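Local atomic coordinates of monosaccharide ABC transporter substrate-binding protein, CUT2 family (Acidothermus cellulolyticus, PDB entry 4RU1), a protein that binds myo-inositol and probably serves as the solute-binding component of an ABC-type sugar importer. Residues F230-Q235 with Q246-Q251; A238-G243 with V287-V292. All blocks are in the same frame, centred on the assembly; numbering follows the deposited sequence.

Contact 1. Residues F230-Q235 with Q246-Q251. With INS (1,2,3,4,5,6-hexahydroxy-cyclohexane), chain M.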
ATOM      1  N   PHE A 230      -7.840  -1.946  -4.814  1.00 12.45           N
ATOM      2  CA  PHE A 230      -6.549  -2.426  -4.391  1.00 11.00           C
ATOM      3  C   PHE A 230      -6.707  -3.043  -3.009  1.00 13.60           C
ATOM      4  O   PHE A 230      -7.411  -2.437  -2.125  1.00 14.21           O
ATOM      5  CB  PHE A 230      -5.543  -1.265  -4.377  1.00 14.29           C
ATOM      6  CG  PHE A 230      -5.121  -0.791  -5.712  1.00 13.73           C
ATOM      7  CD1 PHE A 230      -5.955  -0.065  -6.550  1.00 15.41           C
ATOM      8  CD2 PHE A 230      -3.860  -1.059  -6.150  1.00 13.72           C
ATOM      9  CE1 PHE A 230      -5.523   0.332  -7.777  1.00 14.92           C
ATOM     10  CE2 PHE A 230      -3.430  -0.692  -7.385  1.00 13.25           C
ATOM     11  CZ  PHE A 230      -4.228   0.038  -8.213  1.00 18.12           C
ATOM     12  N   ASP A 231      -6.033  -4.181  -2.757  1.00 13.30           N
ATOM     13  CA  ASP A 231      -5.843  -4.823  -1.427  1.00 12.68           C
ATOM     14  C   ASP A 231      -7.001  -5.673  -0.980  1.00 15.26           C
ATOM     15  O   ASP A 231      -8.144  -5.560  -1.415  1.00 16.18           O
ATOM     16  CB  ASP A 231      -5.588  -3.760  -0.310  1.00 13.65           C
ATOM     17  CG  ASP A 231      -4.417  -2.851  -0.585  1.00 15.86           C
ATOM     18  OD1 ASP A 231      -3.433  -3.265  -1.243  1.00 15.63           O
ATOM     19  OD2 ASP A 231      -4.441  -1.692  -0.109  1.00 14.39           O
ATOM     20  N   PHE A 232      -6.686  -6.489   0.018  1.00 14.68           N
ATOM     21  CA  PHE A 232      -7.662  -7.285   0.720  1.00 14.59           C
ATOM     22  C   PHE A 232      -7.879  -6.756   2.120  1.00 14.17           C
ATOM     23  O   PHE A 232      -6.969  -6.204   2.695  1.00 19.12           O
ATOM     24  CB  PHE A 232      -7.147  -8.746   0.843  1.00 23.74           C
ATOM     25  CG  PHE A 232      -7.262  -9.542  -0.418  1.00 22.62           C
ATOM     26  CD1 PHE A 232      -6.355  -9.414  -1.444  1.00 29.01           C
ATOM     27  CD2 PHE A 232      -8.364 -10.332  -0.614  1.00 21.40           C
ATOM     28  CE1 PHE A 232      -6.492 -10.165  -2.614  1.00 35.13           C
ATOM     29  CE2 PHE A 232      -8.548 -11.053  -1.806  1.00 24.15           C
ATOM     30  CZ  PHE A 232      -7.602 -10.966  -2.790  1.00 31.52           C
ATOM     31  N   ASN A 233      -9.070  -6.976   2.658  1.00 23.30           N
ATOM     32  CA  ASN A 233      -9.287  -7.101   4.105  1.00 19.07           C
ATOM     33  C   ASN A 233     -10.168  -8.337   4.328  1.00 20.80           C
ATOM     34  O   ASN A 233     -10.395  -9.111   3.375  1.00 22.08           O
ATOM     35  CB  ASN A 233      -9.918  -5.818   4.685  1.00 20.09           C
ATOM     36  CG  ASN A 233     -11.355  -5.619   4.270  1.00 27.32           C
ATOM     37  OD1 ASN A 233     -11.936  -6.399   3.520  1.00 20.36           O
ATOM     38  ND2 ASN A 233     -11.921  -4.514   4.715  1.00 27.69           N
ATOM     39  N   THR A 234     -10.668  -8.501   5.540  1.00 21.82           N
ATOM     40  CA  THR A 234     -11.337  -9.712   5.900  1.00 22.56           C
ATOM     41  C   THR A 234     -12.611  -9.885   5.070  1.00 23.59           C
ATOM     42  O   THR A 234     -13.087 -11.020   4.871  1.00 22.96           O
ATOM     43  CB  THR A 234     -11.688  -9.781   7.410  1.00 25.80           C
ATOM     44  OG1 THR A 234     -12.496  -8.670   7.806  1.00 26.98           O
ATOM     45  CG2 THR A 234     -10.446  -9.748   8.239  1.00 23.39           C
ATOM     46  N   GLN A 235     -13.155  -8.746   4.571  1.00 17.11           N
ATOM     47  CA  GLN A 235     -14.424  -8.752   3.854  1.00 18.58           C
ATOM     48  C   GLN A 235     -14.341  -8.969   2.334  1.00 17.75           C
ATOM     49  O   GLN A 235     -15.313  -9.324   1.686  1.00 20.71           O
ATOM     50  CB  GLN A 235     -15.153  -7.433   4.133  1.00 22.26           C
ATOM     51  CG  GLN A 235     -15.553  -7.267   5.598  1.00 25.64           C
ATOM     52  CD  GLN A 235     -15.952  -5.850   5.902  1.00 41.74           C
ATOM     53  OE1 GLN A 235     -17.126  -5.535   6.075  1.00 58.34           O
ATOM     54  NE2 GLN A 235     -14.974  -4.979   5.939  1.00 27.18           N
ATOM     55  N   GLN A 246     -15.483  -6.414  -8.409  1.00 14.37           N
ATOM     56  CA  GLN A 246     -15.027  -7.055  -9.642  1.00 16.99           C
ATOM     57  C   GLN A 246     -13.728  -7.820  -9.464  1.00 24.75           C
ATOM     58  O   GLN A 246     -13.570  -8.901 -10.003  1.00 17.90           O
ATOM     59  CB  GLN A 246     -14.906  -6.043 -10.780  1.00 18.10           C
ATOM     60  CG  GLN A 246     -16.148  -5.190 -11.042  1.00 17.38           C
ATOM     61  CD  GLN A 246     -17.329  -6.058 -11.314  1.00 16.66           C
ATOM     62  OE1 GLN A 246     -18.276  -6.241 -10.459  1.00 22.76           O
ATOM     63  NE2 GLN A 246     -17.279  -6.645 -12.469  1.00 18.25           N
ATOM     64  N   TRP A 247     -12.798  -7.241  -8.712  1.00 15.89           N
ATOM     65  CA  TRP A 247     -11.496  -7.814  -8.516  1.00 19.65           C
ATOM     66  C   TRP A 247     -10.803  -6.995  -7.457  1.00 16.50           C
ATOM     67  O   TRP A 247     -11.271  -5.906  -7.122  1.00 15.43           O
ATOM     68  CB  TRP A 247     -10.687  -7.862  -9.816  1.00 14.17           C
ATOM     69  CG  TRP A 247     -10.804  -6.659 -10.684  1.00 16.35           C
ATOM     70  CD1 TRP A 247     -11.541  -6.571 -11.831  1.00 19.51           C
ATOM     71  CD2 TRP A 247     -10.109  -5.388 -10.565  1.00 17.87           C
ATOM     72  NE1 TRP A 247     -11.370  -5.360 -12.422  1.00 18.63           N
ATOM     73  CE2 TRP A 247     -10.529  -4.580 -11.654  1.00 25.28           C
ATOM     74  CE3 TRP A 247      -9.251  -4.825  -9.601  1.00 18.69           C
ATOM     75  CZ2 TRP A 247     -10.064  -3.244 -11.835  1.00 20.14           C
ATOM     76  CZ3 TRP A 247      -8.809  -3.468  -9.798  1.00 15.21           C
ATOM     77  CH2 TRP A 247      -9.211  -2.728 -10.913  1.00 19.51           C
ATOM     78  N   ALA A 248      -9.705  -7.541  -6.928  1.00 15.79           N
ATOM     79  CA  ALA A 248      -8.826  -6.844  -5.941  1.00 13.99           C
ATOM     80  C   ALA A 248      -7.429  -7.095  -6.407  1.00 13.17           C
ATOM     81  O   ALA A 248      -7.099  -8.204  -6.826  1.00 15.12           O
ATOM     82  CB  ALA A 248      -9.018  -7.366  -4.548  1.00 17.29           C
ATOM     83  N   ILE A 249      -6.594  -6.090  -6.332  1.00 12.33           N
ATOM     84  CA  ILE A 249      -5.188  -6.184  -6.662  1.00 12.15           C
ATOM     85  C   ILE A 249      -4.393  -6.424  -5.388  1.00 13.81           C
ATOM     86  O   ILE A 249      -4.389  -5.578  -4.478  1.00 14.18           O
ATOM     87  CB  ILE A 249      -4.670  -4.926  -7.365  1.00 13.49           C
ATOM     88  CG1 ILE A 249      -5.456  -4.684  -8.688  1.00 16.47           C
ATOM     89  CG2 ILE A 249      -3.202  -5.006  -7.573  1.00 12.11           C
ATOM     90  CD1 ILE A 249      -5.197  -3.336  -9.336  1.00 18.75           C
ATOM     91  N   ASP A 250      -3.699  -7.544  -5.317  1.00 12.88           N
ATOM     92  CA  ASP A 250      -2.912  -7.901  -4.154  1.00 16.63           C
ATOM     93  C   ASP A 250      -1.460  -7.435  -4.342  1.00 12.46           C
ATOM     94  O   ASP A 250      -0.853  -7.727  -5.380  1.00 14.52           O
ATOM     95  CB  ASP A 250      -2.956  -9.420  -4.044  1.00 16.24           C
ATOM     96  CG  ASP A 250      -2.385  -9.970  -2.772  1.00 14.69           C
ATOM     97  OD1 ASP A 250      -1.994  -9.253  -1.784  1.00 14.58           O
ATOM     98  OD2 ASP A 250      -2.321 -11.217  -2.760  1.00 20.26           O
ATOM     99  N   GLN A 251      -1.000  -6.693  -3.343  1.00 10.54           N
ATOM    100  CA  GLN A 251       0.392  -6.254  -3.216  1.00 13.77           C
ATOM    101  C   GLN A 251       1.185  -7.000  -2.167  1.00 11.36           C
ATOM    102  O   GLN A 251       2.374  -6.701  -1.938  1.00 12.60           O
ATOM    103  CB  GLN A 251       0.534  -4.742  -2.952  1.00 11.63           C
ATOM    104  CG  GLN A 251       0.033  -4.315  -1.583  1.00 13.93           C
ATOM    105  CD  GLN A 251       0.268  -2.833  -1.273  1.00 13.55           C
ATOM    106  OE1 GLN A 251      -0.692  -2.052  -1.007  1.00 16.74           O
ATOM    107  NE2 GLN A 251       1.524  -2.458  -1.237  1.00 10.71           N
TER
HETATM  108  C1  INS M 401      -2.357   0.726   0.458  1.00 11.78           C
HETATM  109  C2  INS M 401      -3.499   1.479   1.122  1.00 20.58           C
HETATM  110  C3  INS M 401      -2.980   2.159   2.390  1.00 15.87           C
HETATM  111  C4  INS M 401      -1.737   2.988   2.157  1.00 13.86           C
HETATM  112  C5  INS M 401      -0.629   2.180   1.560  1.00 10.17           C
HETATM  113  C6  INS M 401      -1.035   1.474   0.295  1.00 14.39           C
HETATM  114  O1  INS M 401      -2.747   0.110  -0.779  1.00 13.76           O
HETATM  115  O2  INS M 401      -3.863   2.524   0.204  1.00 20.99           O
HETATM  116  O3  INS M 401      -4.054   3.006   2.844  1.00 19.61           O
HETATM  117  O4  INS M 401      -1.290   3.602   3.392  1.00 17.88           O
HETATM  118  O5  INS M 401       0.520   2.987   1.217  1.00 13.46           O
HETATM  119  O6  INS M 401       0.024   0.597  -0.187  1.00 14.59           O
HETATM  120  O   HOH W   1      -2.551  -3.499  -3.980  1.00 14.27           O
HETATM  121  O   HOH W   2      -2.765  -6.077  -0.991  1.00 15.59           O

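Contact 2. Residues A238-G243 with V287-V292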
ATOM      1  N   ALA A 238     -15.318 -12.601   0.246  1.00 21.54           N
ATOM      2  CA  ALA A 238     -16.790 -12.738   0.077  1.00 20.90           C
ATOM      3  C   ALA A 238     -17.352 -11.831  -0.971  1.00 26.00           C
ATOM      4  O   ALA A 238     -18.225 -12.227  -1.786  1.00 22.26           O
ATOM      5  CB  ALA A 238     -17.485 -12.476   1.383  1.00 23.15           C
ATOM      6  N   GLU A 239     -16.862 -10.591  -0.938  1.00 21.00           N
ATOM      7  CA  GLU A 239     -17.269  -9.572  -1.890  1.00 24.12           C
ATOM      8  C   GLU A 239     -16.934  -9.923  -3.324  1.00 18.50           C
ATOM      9  O   GLU A 239     -17.713  -9.654  -4.238  1.00 19.19           O
ATOM     10  CB  GLU A 239     -16.726  -8.179  -1.467  1.00 19.78           C
ATOM     11  CG  GLU A 239     -17.471  -7.720  -0.250  1.00 18.09           C
ATOM     12  CD  GLU A 239     -16.782  -6.654   0.540  1.00 19.95           C
ATOM     13  OE1 GLU A 239     -15.585  -6.325   0.332  1.00 17.86           O
ATOM     14  OE2 GLU A 239     -17.429  -6.170   1.461  1.00 20.19           O
ATOM     15  N   ILE A 240     -15.780 -10.508  -3.578  1.00 20.60           N
ATOM     16  CA  ILE A 240     -15.458 -11.019  -4.917  1.00 19.77           C
ATOM     17  C   ILE A 240     -16.364 -12.210  -5.292  1.00 23.51           C
ATOM     18  O   ILE A 240     -16.932 -12.251  -6.339  1.00 21.16           O
ATOM     19  CB  ILE A 240     -13.976 -11.466  -4.976  1.00 19.27           C
ATOM     20  CG1 ILE A 240     -13.038 -10.242  -4.866  1.00 23.59           C
ATOM     21  CG2 ILE A 240     -13.633 -12.175  -6.238  1.00 21.69           C
ATOM     22  CD1 ILE A 240     -11.587 -10.560  -4.557  1.00 19.60           C
ATOM     23  N   GLU A 241     -16.530 -13.137  -4.379  1.00 28.17           N
ATOM     24  CA  GLU A 241     -17.434 -14.293  -4.606  1.00 29.80           C
ATOM     25  C   GLU A 241     -18.889 -13.921  -4.974  1.00 37.58           C
ATOM     26  O   GLU A 241     -19.473 -14.489  -5.909  1.00 29.76           O
ATOM     27  CB  GLU A 241     -17.410 -15.185  -3.344  1.00 21.46           C
ATOM     28  CG  GLU A 241     -16.078 -15.897  -3.031  1.00 30.25           C
ATOM     29  CD  GLU A 241     -15.856 -16.230  -1.555  1.00 54.76           C
ATOM     30  OE1 GLU A 241     -16.851 -16.357  -0.801  1.00 42.02           O
ATOM     31  OE2 GLU A 241     -14.670 -16.369  -1.141  1.00 35.35           O
ATOM     32  N   ASN A 242     -19.458 -12.951  -4.269  1.00 23.98           N
ATOM     33  CA  ASN A 242     -20.856 -12.536  -4.480  1.00 26.23           C
ATOM     34  C   ASN A 242     -21.050 -11.389  -5.522  1.00 27.98           C
ATOM     35  O   ASN A 242     -22.179 -10.917  -5.730  1.00 27.96           O
ATOM     36  CB  ASN A 242     -21.564 -12.209  -3.165  1.00 26.47           C
ATOM     37  CG  ASN A 242     -20.982 -11.019  -2.436  1.00 28.78           C
ATOM     38  OD1 ASN A 242     -20.371 -10.131  -3.035  1.00 29.74           O
ATOM     39  ND2 ASN A 242     -21.166 -10.987  -1.136  1.00 35.62           N
ATOM     40  N   GLY A 243     -19.965 -10.946  -6.159  1.00 23.36           N
ATOM     41  CA  GLY A 243     -20.083  -9.923  -7.189  1.00 20.60           C
ATOM     42  C   GLY A 243     -20.094  -8.452  -6.689  1.00 19.40           C
ATOM     43  O   GLY A 243     -20.255  -7.564  -7.531  1.00 21.92           O
ATOM     44  N   VAL A 287      -6.869 -10.659  -8.225  1.00 14.60           N
ATOM     45  CA  VAL A 287      -7.628 -11.748  -7.683  1.00 15.38           C
ATOM     46  C   VAL A 287      -9.082 -11.476  -8.045  1.00 16.95           C
ATOM     47  O   VAL A 287      -9.596 -10.384  -7.864  1.00 15.12           O
ATOM     48  CB  VAL A 287      -7.472 -11.822  -6.162  1.00 14.42           C
ATOM     49  CG1 VAL A 287      -8.303 -12.933  -5.559  1.00 17.21           C
ATOM     50  CG2 VAL A 287      -6.003 -12.070  -5.795  1.00 14.67           C
ATOM     51  N   ASP A 288      -9.731 -12.507  -8.618  1.00 18.98           N
ATOM     52  CA  ASP A 288     -11.137 -12.412  -9.118  1.00 20.09           C
ATOM     53  C   ASP A 288     -11.832 -13.731  -8.755  1.00 20.05           C
ATOM     54  O   ASP A 288     -11.300 -14.487  -7.929  1.00 19.55           O
ATOM     55  CB  ASP A 288     -11.148 -12.067 -10.605  1.00 20.27           C
ATOM     56  CG  ASP A 288     -10.457 -13.121 -11.458  1.00 19.15           C
ATOM     57  OD1 ASP A 288     -10.391 -14.296 -10.990  1.00 21.75           O
ATOM     58  OD2 ASP A 288      -9.988 -12.771 -12.562  1.00 24.14           O
ATOM     59  N   LYS A 289     -13.018 -13.955  -9.304  1.00 19.81           N
ATOM     60  CA  LYS A 289     -13.805 -15.130  -8.925  1.00 20.00           C
ATOM     61  C   LYS A 289     -13.080 -16.420  -9.249  1.00 16.97           C
ATOM     62  O   LYS A 289     -13.250 -17.414  -8.499  1.00 24.35           O
ATOM     63  CB  LYS A 289     -15.181 -15.132  -9.606  1.00 22.50           C
ATOM     64  CG  LYS A 289     -16.218 -14.403  -8.825  1.00 23.09           C
ATOM     65  CD  LYS A 289     -17.593 -14.508  -9.492  1.00 34.20           C
ATOM     66  CE  LYS A 289     -18.195 -15.899  -9.327  1.00 94.87           C
ATOM     67  NZ  LYS A 289     -19.659 -15.918  -9.594  1.00 98.92           N
ATOM     68  N   SER A 290     -12.193 -16.392 -10.229  1.00 21.88           N
ATOM     69  CA  SER A 290     -11.476 -17.588 -10.661  1.00 25.80           C
ATOM     70  C   SER A 290     -10.370 -18.078  -9.696  1.00 31.07           C
ATOM     71  O   SER A 290      -9.995 -19.263  -9.703  1.00 25.17           O
ATOM     72  CB  SER A 290     -10.928 -17.338 -12.080  1.00 26.47           C
ATOM     73  OG  SER A 290      -9.650 -16.689 -12.086  1.00 27.57           O
ATOM     74  N   ASN A 291      -9.813 -17.189  -8.885  1.00 21.55           N
ATOM     75  CA  ASN A 291      -8.701 -17.555  -8.016  1.00 21.40           C
ATOM     76  C   ASN A 291      -8.777 -17.119  -6.538  1.00 26.04           C
ATOM     77  O   ASN A 291      -7.831 -17.270  -5.742  1.00 26.90           O
ATOM     78  CB  ASN A 291      -7.391 -17.062  -8.638  1.00 23.47           C
ATOM     79  CG  ASN A 291      -7.375 -15.551  -8.879  1.00 21.41           C
ATOM     80  OD1 ASN A 291      -8.224 -14.852  -8.370  1.00 21.61           O
ATOM     81  ND2 ASN A 291      -6.492 -15.099  -9.709  1.00 20.11           N
ATOM     82  N   VAL A 292      -9.904 -16.539  -6.159  1.00 19.88           N
ATOM     83  CA  VAL A 292     -10.081 -16.059  -4.804  1.00 19.85           C
ATOM     84  C   VAL A 292     -10.074 -17.126  -3.712  1.00 20.76           C
ATOM     85  O   VAL A 292      -9.631 -16.857  -2.616  1.00 21.83           O
ATOM     86  CB  VAL A 292     -11.304 -15.112  -4.700  1.00 21.14           C
ATOM     87  CG1 VAL A 292     -12.614 -15.818  -5.039  1.00 18.20           C
ATOM     88  CG2 VAL A 292     -11.334 -14.374  -3.346  1.00 22.09           C
TER

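Contact 1. Residues F230-Q235 with Q246-Q251
Asp231 and Gln251 meet at the inositol, next to a parallel strand pairing. Asp231 N donates to Ile249 O at 2.8 Å, in the bridge that pairs Phe230 with Ile249. The Asp231 side chain starts at a CB that points away from 246-251. CG lies anti to the carbonyl carbon (chi1 -56°), and the carboxylate comes back toward Gln251. Asp231 OD2 accepts a short hydrogen bond of 2.6 Å from O1 of the inositol. Asp231 OD1 accepts from a water that also donates to Ile249 O. A second water, which accepts from Gln251 N, probably donates to it too, though other acceptors compete. Asp231 OD1 also lies 3.0 Å from Gln251 OE1; both are acceptors, so this is no hydrogen bond. Gln251 OE1 instead accepts from inositol O6 at 2.9 Å, and its NE2 is bonded to Glu256. An alanine at Asp231 would probably leave inositol O1 without this acceptor and the water bridging to Ile249 O with one acceptor fewer. Behind the pocket, Ile249 CD1 sits over one face of the Phe230 ring, 3.8 Å from its centroid, a CH-pi contact. Phe232 receives Ala248 CB over one face near the rim, while Asp250 CB meets its edge at CE1, 3.9 Å away. Asp250 OD1 accepts from Gln252 N, and OD2 forms a salt bridge with Arg304. Strands 226-230 and 248-250 are neighbours in the mixed sheet. Phe230 and Ile249 face helix 127-140, whereas Phe232 and Ala248 pack on helix 236-241.

Contact 2. Residues A238-G243 with V287-V292
This is mainly apolar packing, without a hydrogen bond across it, between the end of helix 236-241 and the end of edge strand 285-287 with the turn after it. Ile240 carries it. Its CG1 stands anti to the carbonyl carbon (chi1 -68°); both its methyl ends touch Val292, and each has a further partner. Ile240 CG2 presses on the backbone at Asp288 C, 3.5 Å away, and also meets Val292 CG1. Ile240 CD1 reaches Val287 CG1 at 4.2 Å and Val292 CG2 at 4.0 Å. The side chains of Ile240 and Val292 run antiparallel, flank to flank. Glu241 CG also touches Val292 CG1, the two side chains set at a slant. Lys289 lies over the helix end: its CG comes within 3.4 Å of Ile240 O, and its CD and CE pass near Glu241 O. The helix closes in a Schellman motif at Gly243, whose positive phi (85°) suits glycine. The facing turn is held by its own bonds. Asp288 OD1 accepts from Ser290 N, an Asx turn, and from Ser290 OG at 2.7 Å on its syn lone pair. Asn291 OD1 accepts from Asp288 N at 2.8 Å. Asp288 OD2 forms a salt bridge with Arg137 of helix 127-140. Helix 293-300 follows the turn and touches Glu241 through Ala296 and Val287 through Val295. Phe232, in the loop after strand 226-230, packs against both Ile240 and Val287.

Overall arrangement
Contacts 1 and 2 touch, their centres 10 Å apart. The chain visits them alternately: 230-235, 238-243, 246-251, then 287-292. They are joined at the sheet, where strand 248-250 runs antiparallel to edge strand 285-287 and Ala248 O lies 2.8 Å from Val287 N, a probable hydrogen bond. Phe232 CZ also packs on Val287 CG1 at 3.5 Å. Contact 1 supplies two of the twelve residues around the inositol; Asp33, Trp36, Asn108, Gln151, Arg161 and Leu206 bond to it as well. Contact 2 is farther from the ligand, the Val287 side chain being about 14 Å from it.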